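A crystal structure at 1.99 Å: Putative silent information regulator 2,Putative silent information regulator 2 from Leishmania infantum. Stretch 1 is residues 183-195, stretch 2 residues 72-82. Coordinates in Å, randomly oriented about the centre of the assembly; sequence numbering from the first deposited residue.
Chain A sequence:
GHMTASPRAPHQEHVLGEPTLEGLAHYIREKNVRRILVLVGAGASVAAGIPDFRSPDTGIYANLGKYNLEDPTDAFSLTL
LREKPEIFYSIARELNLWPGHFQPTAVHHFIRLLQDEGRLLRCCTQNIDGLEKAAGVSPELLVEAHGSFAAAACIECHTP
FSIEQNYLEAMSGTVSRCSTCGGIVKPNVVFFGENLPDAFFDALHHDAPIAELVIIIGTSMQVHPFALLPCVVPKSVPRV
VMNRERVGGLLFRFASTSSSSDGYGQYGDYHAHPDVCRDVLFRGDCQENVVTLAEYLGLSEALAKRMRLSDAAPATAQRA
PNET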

# COMPACT_ATOMS: atom_id res chain seq x y z
N GLY A 183 10.44 8.20 26.36
CA GLY A 183 9.60 7.29 25.62
C GLY A 183 10.34 6.49 24.54
O GLY A 183 11.45 6.82 24.10
N ILE A 184 9.72 5.40 24.15
CA ILE A 184 10.20 4.57 23.06
C ILE A 184 9.97 5.24 21.70
O ILE A 184 8.85 5.70 21.41
CB ILE A 184 9.47 3.22 23.03
CG1 ILE A 184 9.94 2.34 24.19
CG2 ILE A 184 9.75 2.48 21.70
CD1 ILE A 184 8.89 1.32 24.62
N VAL A 185 11.02 5.27 20.89
CA VAL A 185 10.96 5.86 19.53
C VAL A 185 10.79 4.70 18.55
O VAL A 185 11.30 3.54 18.76
CB VAL A 185 12.21 6.72 19.24
CG1 VAL A 185 12.41 7.00 17.74
CG2 VAL A 185 12.09 8.04 20.01
N LYS A 186 10.03 5.00 17.50
CA LYS A 186 9.95 4.15 16.34
C LYS A 186 9.88 4.98 15.08
O LYS A 186 9.54 6.18 15.15
CB LYS A 186 8.77 3.18 16.44
CG LYS A 186 7.41 3.83 16.56
CD LYS A 186 6.34 2.84 16.10
CE LYS A 186 4.97 3.44 16.30
NZ LYS A 186 4.69 4.58 15.38
N PRO A 187 10.20 4.35 13.94
CA PRO A 187 9.87 4.97 12.65
C PRO A 187 8.42 5.28 12.58
O PRO A 187 7.62 4.62 13.31
CB PRO A 187 10.24 3.91 11.64
CG PRO A 187 11.28 3.11 12.31
CD PRO A 187 10.85 3.04 13.75
N ASN A 188 8.05 6.24 11.76
CA ASN A 188 6.67 6.74 11.67
C ASN A 188 5.85 5.80 10.83
O ASN A 188 5.28 6.19 9.82
CB ASN A 188 6.59 8.20 11.15
CG ASN A 188 7.08 9.23 12.19
OD1 ASN A 188 7.31 8.88 13.36
ND2 ASN A 188 7.28 10.49 11.77
N VAL A 189 5.86 4.53 11.21
CA VAL A 189 4.88 3.54 10.73
C VAL A 189 3.67 3.64 11.63
O VAL A 189 3.83 3.74 12.81
CB VAL A 189 5.44 2.12 10.78
CG1 VAL A 189 4.37 1.11 10.39
CG2 VAL A 189 6.58 2.03 9.80
N VAL A 190 2.46 3.67 11.07
CA VAL A 190 1.25 3.61 11.87
C VAL A 190 1.09 2.16 12.40
O VAL A 190 1.02 1.19 11.64
CB VAL A 190 0.00 4.05 11.07
CG1 VAL A 190 -1.27 4.02 11.97
CG2 VAL A 190 0.17 5.44 10.51
N PHE A 191 1.05 2.02 13.72
CA PHE A 191 0.86 0.70 14.33
C PHE A 191 -0.61 0.49 14.61
O PHE A 191 -1.41 1.47 14.73
CB PHE A 191 1.64 0.61 15.66
CG PHE A 191 3.08 0.19 15.51
CD1 PHE A 191 3.82 0.50 14.37
CD2 PHE A 191 3.70 -0.54 16.52
CE1 PHE A 191 5.13 0.11 14.24
CE2 PHE A 191 5.02 -0.90 16.42
CZ PHE A 191 5.74 -0.59 15.28
N PHE A 192 -0.99 -0.78 14.76
CA PHE A 192 -2.36 -1.11 15.25
C PHE A 192 -2.61 -0.36 16.57
O PHE A 192 -1.80 -0.37 17.48
CB PHE A 192 -2.57 -2.64 15.34
CG PHE A 192 -2.57 -3.31 14.03
CD1 PHE A 192 -3.69 -3.25 13.22
CD2 PHE A 192 -1.43 -3.93 13.54
CE1 PHE A 192 -3.71 -3.81 11.93
CE2 PHE A 192 -1.42 -4.50 12.25
CZ PHE A 192 -2.56 -4.45 11.45
N GLY A 193 -3.67 0.43 16.61
CA GLY A 193 -3.97 1.23 17.77
C GLY A 193 -3.50 2.68 17.68
O GLY A 193 -3.74 3.45 18.60
N GLU A 194 -2.89 3.06 16.57
CA GLU A 194 -2.49 4.45 16.37
C GLU A 194 -3.41 5.14 15.39
O GLU A 194 -4.07 4.49 14.56
CB GLU A 194 -1.08 4.51 15.80
CG GLU A 194 -0.01 5.14 16.63
CD GLU A 194 1.35 5.14 15.89
OE1 GLU A 194 2.01 4.05 15.76
OE2 GLU A 194 1.77 6.24 15.41
N ASN A 195 -3.36 6.47 15.40
CA ASN A 195 -4.12 7.26 14.44
C ASN A 195 -3.49 7.20 13.05
O ASN A 195 -2.32 7.13 12.93
CB ASN A 195 -4.20 8.72 14.89
CG ASN A 195 -5.07 8.89 16.10
OD1 ASN A 195 -6.26 8.59 16.07
ND2 ASN A 195 -4.47 9.31 17.18
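Stretch 2 72-82: PTDAFSLTLLR

Two segments far apart in sequence can be joined by very few backbone hydrogen bonds, provided that side chains pack around the join, and stretch 2 illustrates the principle. It opens with a 3-10 segment, residues 72-74, whose Thr-73 approaches the second phenylalanine of stretch 1: Phe-192 CD2 lies 3.4 Å from Thr-73 O. Ala-75 turns its CB away and contributes mainly its carbonyl, with Ala-75 O 3.9 Å from Phe-191 CE2.

At Phe-76 the two stretches meet. Phe-192 N donates to Phe-76 O at 2.7 Å, while the Phe-76 ring presents its edge to the face of Phe-191, with planes at 76° and centroids 5.7 Å apart. Phe-76 CA also sits over the Phe-191 ring, 4.0 Å from its centroid, so backbone and side chain of one residue share the same aromatic partner. Val-189 CG1 adds an apolar contact at 4.4 Å from Phe-76 CD1.

Ser-77 forms a single beta bridge with Phe-192 (CA to CA 4.8 Å), where the two backbones run in the same sense, Phe-191 lying nearest Phe-76 (CA to CA 5.0 Å), yet its CB points away from stretch 1. Its hydroxyl serves the fold of its own segment instead: Ser-77 OG caps the following helix by accepting from Leu-80 N at 3.0 Å. The second hydrogen bond between the stretches is weak, Leu-78 N to Phe-192 O at 3.4 Å; a water bonded to Phe-192 O also accepts from Thr-79 N.

From Leu-78 the chain is helical, and Leu-78, Leu-81 and Arg-82 touch stretch 1. Leu-78 CB packs 4.3 Å from Phe-191 CB. One turn later, Leu-81 points toward stretch 1, placing Leu-81 CD2 3.9 Å from Phe-191 CE2 and 3.7 Å from Lys-186 CD. Arg-82 directs its CB away, but Arg-82 CA still lies 3.9 Å from Ile-184 CD1.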

# COMPACT_ATOMS: atom_id res chain seq x y z
N PRO A 72 1.61 -12.55 12.85
CA PRO A 72 2.74 -11.65 12.58
C PRO A 72 2.41 -10.15 12.79
O PRO A 72 3.31 -9.35 13.07
CB PRO A 72 3.06 -11.90 11.09
CG PRO A 72 1.83 -12.53 10.52
CD PRO A 72 1.25 -13.33 11.65
N THR A 73 1.14 -9.80 12.65
CA THR A 73 0.63 -8.44 12.82
C THR A 73 0.66 -7.86 14.24
O THR A 73 0.44 -6.66 14.42
CB THR A 73 -0.84 -8.38 12.37
OG1 THR A 73 -1.64 -9.16 13.27
CG2 THR A 73 -0.99 -8.88 10.91
N ASP A 74 0.91 -8.68 15.25
CA ASP A 74 1.09 -8.16 16.61
C ASP A 74 2.47 -7.52 16.80
O ASP A 74 2.68 -6.78 17.75
CB ASP A 74 0.90 -9.27 17.64
CG ASP A 74 -0.26 -10.17 17.32
OD1 ASP A 74 -1.42 -9.69 17.42
OD2 ASP A 74 0.02 -11.32 16.91
N ALA A 75 3.40 -7.81 15.91
CA ALA A 75 4.66 -7.10 15.87
C ALA A 75 4.43 -5.60 15.65
O ALA A 75 5.27 -4.78 16.06
CB ALA A 75 5.55 -7.66 14.77
N PHE A 76 3.31 -5.27 14.98
CA PHE A 76 2.87 -3.89 14.71
C PHE A 76 1.81 -3.43 15.66
O PHE A 76 1.03 -2.53 15.37
CB PHE A 76 2.43 -3.73 13.25
CG PHE A 76 3.54 -3.98 12.27
CD1 PHE A 76 4.46 -3.00 11.97
CD2 PHE A 76 3.69 -5.23 11.70
CE1 PHE A 76 5.51 -3.25 11.07
CE2 PHE A 76 4.73 -5.49 10.82
CZ PHE A 76 5.64 -4.49 10.49
N SER A 77 1.85 -3.95 16.86
CA SER A 77 0.91 -3.49 17.84
C SER A 77 1.65 -2.56 18.77
O SER A 77 2.76 -2.81 19.21
CB SER A 77 0.22 -4.64 18.57
OG SER A 77 0.95 -5.00 19.67
N LEU A 78 0.98 -1.45 19.03
CA LEU A 78 1.46 -0.44 19.87
C LEU A 78 1.64 -0.94 21.30
O LEU A 78 2.61 -0.61 22.00
CB LEU A 78 0.47 0.71 19.76
CG LEU A 78 1.02 2.02 20.27
CD1 LEU A 78 2.25 2.42 19.50
CD2 LEU A 78 -0.09 3.06 20.13
N THR A 79 0.71 -1.78 21.75
CA THR A 79 0.83 -2.35 23.11
C THR A 79 2.02 -3.33 23.27
O THR A 79 2.78 -3.24 24.26
CB THR A 79 -0.55 -2.90 23.64
OG1 THR A 79 -0.30 -3.55 24.88
CG2 THR A 79 -1.25 -3.88 22.64
N LEU A 80 2.25 -4.21 22.30
CA LEU A 80 3.50 -5.00 22.29
C LEU A 80 4.77 -4.15 22.19
O LEU A 80 5.78 -4.48 22.80
CB LEU A 80 3.51 -6.02 21.18
CG LEU A 80 4.53 -7.12 21.39
CD1 LEU A 80 4.22 -7.92 22.65
CD2 LEU A 80 4.55 -8.04 20.18
N LEU A 81 4.74 -3.06 21.42
CA LEU A 81 5.88 -2.13 21.39
C LEU A 81 6.22 -1.51 22.75
O LEU A 81 7.37 -1.46 23.15
CB LEU A 81 5.65 -1.00 20.38
CG LEU A 81 6.86 -0.09 20.16
CD1 LEU A 81 7.97 -0.85 19.45
CD2 LEU A 81 6.41 1.15 19.41
N ARG A 82 5.20 -1.07 23.48
CA ARG A 82 5.44 -0.53 24.84
C ARG A 82 5.95 -1.62 25.79
O ARG A 82 6.69 -1.34 26.67
CB ARG A 82 4.20 0.04 25.43
CG ARG A 82 3.65 1.20 24.69
CD ARG A 82 2.98 2.11 25.64
NE ARG A 82 2.60 3.37 25.04
CZ ARG A 82 1.48 3.58 24.37
NH1 ARG A 82 0.59 2.62 24.16
NH2 ARG A 82 1.25 4.81 23.89
O HOH W 1 -1.89 -1.82 20.05